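Local coordinates for protease (Helicobacter pylori, PDB 5EUF), which probably acts as a zinc-dependent M16-family peptidase that cleaves the cytoplasmic domain of human junctional adhesion molecule A, weakening the gastric epithelial barrier, at residues 49-53 against 162-167. Sequence-based numbering, arbitrary orientation.
With ZN (zinc ion), chain G.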
ATOM      1  N   SER B  49       4.240   0.936  -9.634  1.00 38.24           N
ATOM      2  CA  SER B  49       2.984   0.366 -10.114  1.00 26.07           C
ATOM      3  C   SER B  49       2.572   0.936 -11.467  1.00 27.33           C
ATOM      4  O   SER B  49       3.047   1.996 -11.877  1.00 27.93           O
ATOM      5  CB  SER B  49       1.867   0.606  -9.103  1.00 18.39           C
ATOM      6  OG  SER B  49       1.501   1.974  -9.081  1.00 22.03           O
ATOM      7  N   GLY B  50       1.682   0.224 -12.153  1.00 25.13           N
ATOM      8  CA  GLY B  50       1.206   0.635 -13.462  1.00 26.19           C
ATOM      9  C   GLY B  50       2.151   0.273 -14.593  1.00 31.13           C
ATOM     10  O   GLY B  50       1.911   0.629 -15.746  1.00 36.07           O
ATOM     11  N   ILE B  51       3.229  -0.435 -14.266  1.00 34.87           N
ATOM     12  CA  ILE B  51       4.246  -0.787 -15.253  1.00 30.78           C
ATOM     13  C   ILE B  51       3.735  -1.843 -16.228  1.00 30.01           C
ATOM     14  O   ILE B  51       4.000  -1.772 -17.429  1.00 35.96           O
ATOM     15  CB  ILE B  51       5.537  -1.292 -14.574  1.00 33.19           C
ATOM     16  CG1 ILE B  51       6.190  -0.163 -13.775  1.00 35.51           C
ATOM     17  CG2 ILE B  51       6.519  -1.829 -15.604  1.00 26.44           C
ATOM     18  CD1 ILE B  51       7.562  -0.508 -13.237  1.00 32.64           C
ATOM     19  N   ALA B  52       2.996  -2.818 -15.706  1.00 34.50           N
ATOM     20  CA  ALA B  52       2.415  -3.866 -16.537  1.00 29.97           C
ATOM     21  C   ALA B  52       1.531  -3.256 -17.622  1.00 30.76           C
ATOM     22  O   ALA B  52       1.509  -3.728 -18.760  1.00 27.15           O
ATOM     23  CB  ALA B  52       1.620  -4.845 -15.683  1.00 12.32           C
ATOM     24  N   HIS B  53       0.819  -2.194 -17.255  1.00 26.59           N
ATOM     25  CA  HIS B  53      -0.050  -1.469 -18.172  1.00 13.64           C
ATOM     26  C   HIS B  53       0.742  -0.631 -19.175  1.00 21.26           C
ATOM     27  O   HIS B  53       0.354  -0.518 -20.335  1.00 26.78           O
ATOM     28  CB  HIS B  53      -1.010  -0.576 -17.387  1.00 26.35           C
ATOM     29  CG  HIS B  53      -1.913   0.254 -18.245  1.00 25.99           C
ATOM     30  ND1 HIS B  53      -1.652   1.575 -18.540  1.00 28.74           N
ATOM     31  CD2 HIS B  53      -3.082  -0.044 -18.860  1.00 35.87           C
ATOM     32  CE1 HIS B  53      -2.616   2.053 -19.306  1.00 36.78           C
ATOM     33  NE2 HIS B  53      -3.496   1.091 -19.516  1.00 55.47           N
ATOM     34  N   TRP B 162      -4.124  -1.450  -5.585  1.00 29.10           N
ATOM     35  CA  TRP B 162      -4.258  -0.491  -6.674  1.00 26.02           C
ATOM     36  C   TRP B 162      -4.716  -1.169  -7.965  1.00 28.09           C
ATOM     37  O   TRP B 162      -4.437  -2.347  -8.201  1.00 29.91           O
ATOM     38  CB  TRP B 162      -2.935   0.245  -6.907  1.00 22.87           C
ATOM     39  CG  TRP B 162      -1.798  -0.654  -7.314  1.00 24.62           C
ATOM     40  CD1 TRP B 162      -1.445  -1.003  -8.585  1.00 18.02           C
ATOM     41  CD2 TRP B 162      -0.870  -1.315  -6.445  1.00 25.85           C
ATOM     42  NE1 TRP B 162      -0.357  -1.840  -8.563  1.00 14.68           N
ATOM     43  CE2 TRP B 162       0.016  -2.048  -7.262  1.00 24.01           C
ATOM     44  CE3 TRP B 162      -0.702  -1.361  -5.058  1.00 14.53           C
ATOM     45  CZ2 TRP B 162       1.055  -2.815  -6.737  1.00 28.33           C
ATOM     46  CZ3 TRP B 162       0.329  -2.121  -4.539  1.00 20.94           C
ATOM     47  CH2 TRP B 162       1.195  -2.838  -5.377  1.00 32.15           C
ATOM     48  N   THR B 163      -5.430  -0.412  -8.791  1.00 23.36           N
ATOM     49  CA  THR B 163      -5.865  -0.876 -10.102  1.00 15.36           C
ATOM     50  C   THR B 163      -4.701  -0.737 -11.091  1.00 23.71           C
ATOM     51  O   THR B 163      -3.753   0.003 -10.821  1.00 19.96           O
ATOM     52  CB  THR B 163      -7.093  -0.083 -10.583  1.00 22.41           C
ATOM     53  OG1 THR B 163      -6.693   1.234 -10.979  1.00 27.94           O
ATOM     54  CG2 THR B 163      -8.128   0.007  -9.470  1.00 13.47           C
ATOM     55  N   PRO B 164      -4.752  -1.455 -12.229  1.00 13.90           N
ATOM     56  CA  PRO B 164      -3.619  -1.476 -13.168  1.00 18.80           C
ATOM     57  C   PRO B 164      -3.129  -0.113 -13.691  1.00 18.62           C
ATOM     58  O   PRO B 164      -2.068  -0.071 -14.312  1.00 14.57           O
ATOM     59  CB  PRO B 164      -4.148  -2.328 -14.335  1.00 13.29           C
ATOM     60  CG  PRO B 164      -5.618  -2.487 -14.097  1.00 46.50           C
ATOM     61  CD  PRO B 164      -5.786  -2.427 -12.622  1.00 12.84           C
ATOM     62  N   ILE B 165      -3.862   0.970 -13.450  1.00 14.60           N
ATOM     63  CA  ILE B 165      -3.411   2.290 -13.887  1.00 17.01           C
ATOM     64  C   ILE B 165      -2.239   2.773 -13.028  1.00 29.78           C
ATOM     65  O   ILE B 165      -1.381   3.522 -13.496  1.00 46.74           O
ATOM     66  CB  ILE B 165      -4.559   3.334 -13.848  1.00 30.43           C
ATOM     67  CG1 ILE B 165      -4.112   4.661 -14.469  1.00 29.17           C
ATOM     68  CG2 ILE B 165      -5.056   3.557 -12.427  1.00 30.22           C
ATOM     69  CD1 ILE B 165      -3.700   4.560 -15.923  1.00 25.39           C
ATOM     70  N   GLY B 166      -2.197   2.327 -11.775  1.00 15.42           N
ATOM     71  CA  GLY B 166      -1.125   2.695 -10.868  1.00 20.79           C
ATOM     72  C   GLY B 166      -1.272   4.080 -10.270  1.00 31.64           C
ATOM     73  O   GLY B 166      -2.205   4.814 -10.591  1.00 52.24           O
ATOM     74  N   PHE B 167      -0.342   4.439  -9.391  1.00 21.44           N
ATOM     75  CA  PHE B 167      -0.330   5.762  -8.777  1.00 27.84           C
ATOM     76  C   PHE B 167       0.398   6.763  -9.666  1.00 35.18           C
ATOM     77  O   PHE B 167       1.350   6.403 -10.359  1.00 44.37           O
ATOM     78  CB  PHE B 167       0.319   5.701  -7.393  1.00 20.34           C
ATOM     79  CG  PHE B 167      -0.475   4.919  -6.393  1.00 17.42           C
ATOM     80  CD1 PHE B 167      -1.520   5.514  -5.707  1.00 24.61           C
ATOM     81  CD2 PHE B 167      -0.188   3.588  -6.148  1.00 19.85           C
ATOM     82  CE1 PHE B 167      -2.263   4.796  -4.787  1.00 27.53           C
ATOM     83  CE2 PHE B 167      -0.926   2.864  -5.229  1.00 19.29           C
ATOM     84  CZ  PHE B 167      -1.965   3.470  -4.547  1.00 27.13           C
TER
HETATM   85 ZN    ZN G 502      -4.647   1.982 -21.431  0.87 91.95          ZN
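A buried contact, close-packed at two glycines and closed by the Ser49 side chain, sets the start of the zinc-binding helix 51-58 against a loop turn that runs into helix 168-172. Gly50, the N-cap residue, and Gly166 have CA atoms 4.1 Å apart; a CB modelled on either would clash with the opposite backbone, and their positive phi itself favours glycine. The turn is type I, Thr163 to Gly166, closed by Gly166 N to Thr163 O at 3.0 Å. Its Pro164 O receives a CA-H...O contact from Gly50 CA (3.5 Å, 153° at H) and lies 3.3 Å from His53 CB. His53 opens the inverted HXXEH motif of M16 peptidases; its NE2 binds zinc at 2.4 Å, with Glu133 a second ligand, while His57 is probably a further ligand and Glu56 probably the proton acceptor. At the other end, Phe167 N donates to Ser49 OG (3.1 Å, 160°), which is also hydrogen-bonded to Asp170. Ser49 CB makes a CH-pi contact with Trp162, 3.7 Å from the five-membered-ring centroid and 26° off its normal, and Glu44 hydrogen-bonds both Trp162 NE1 and Gly50 N.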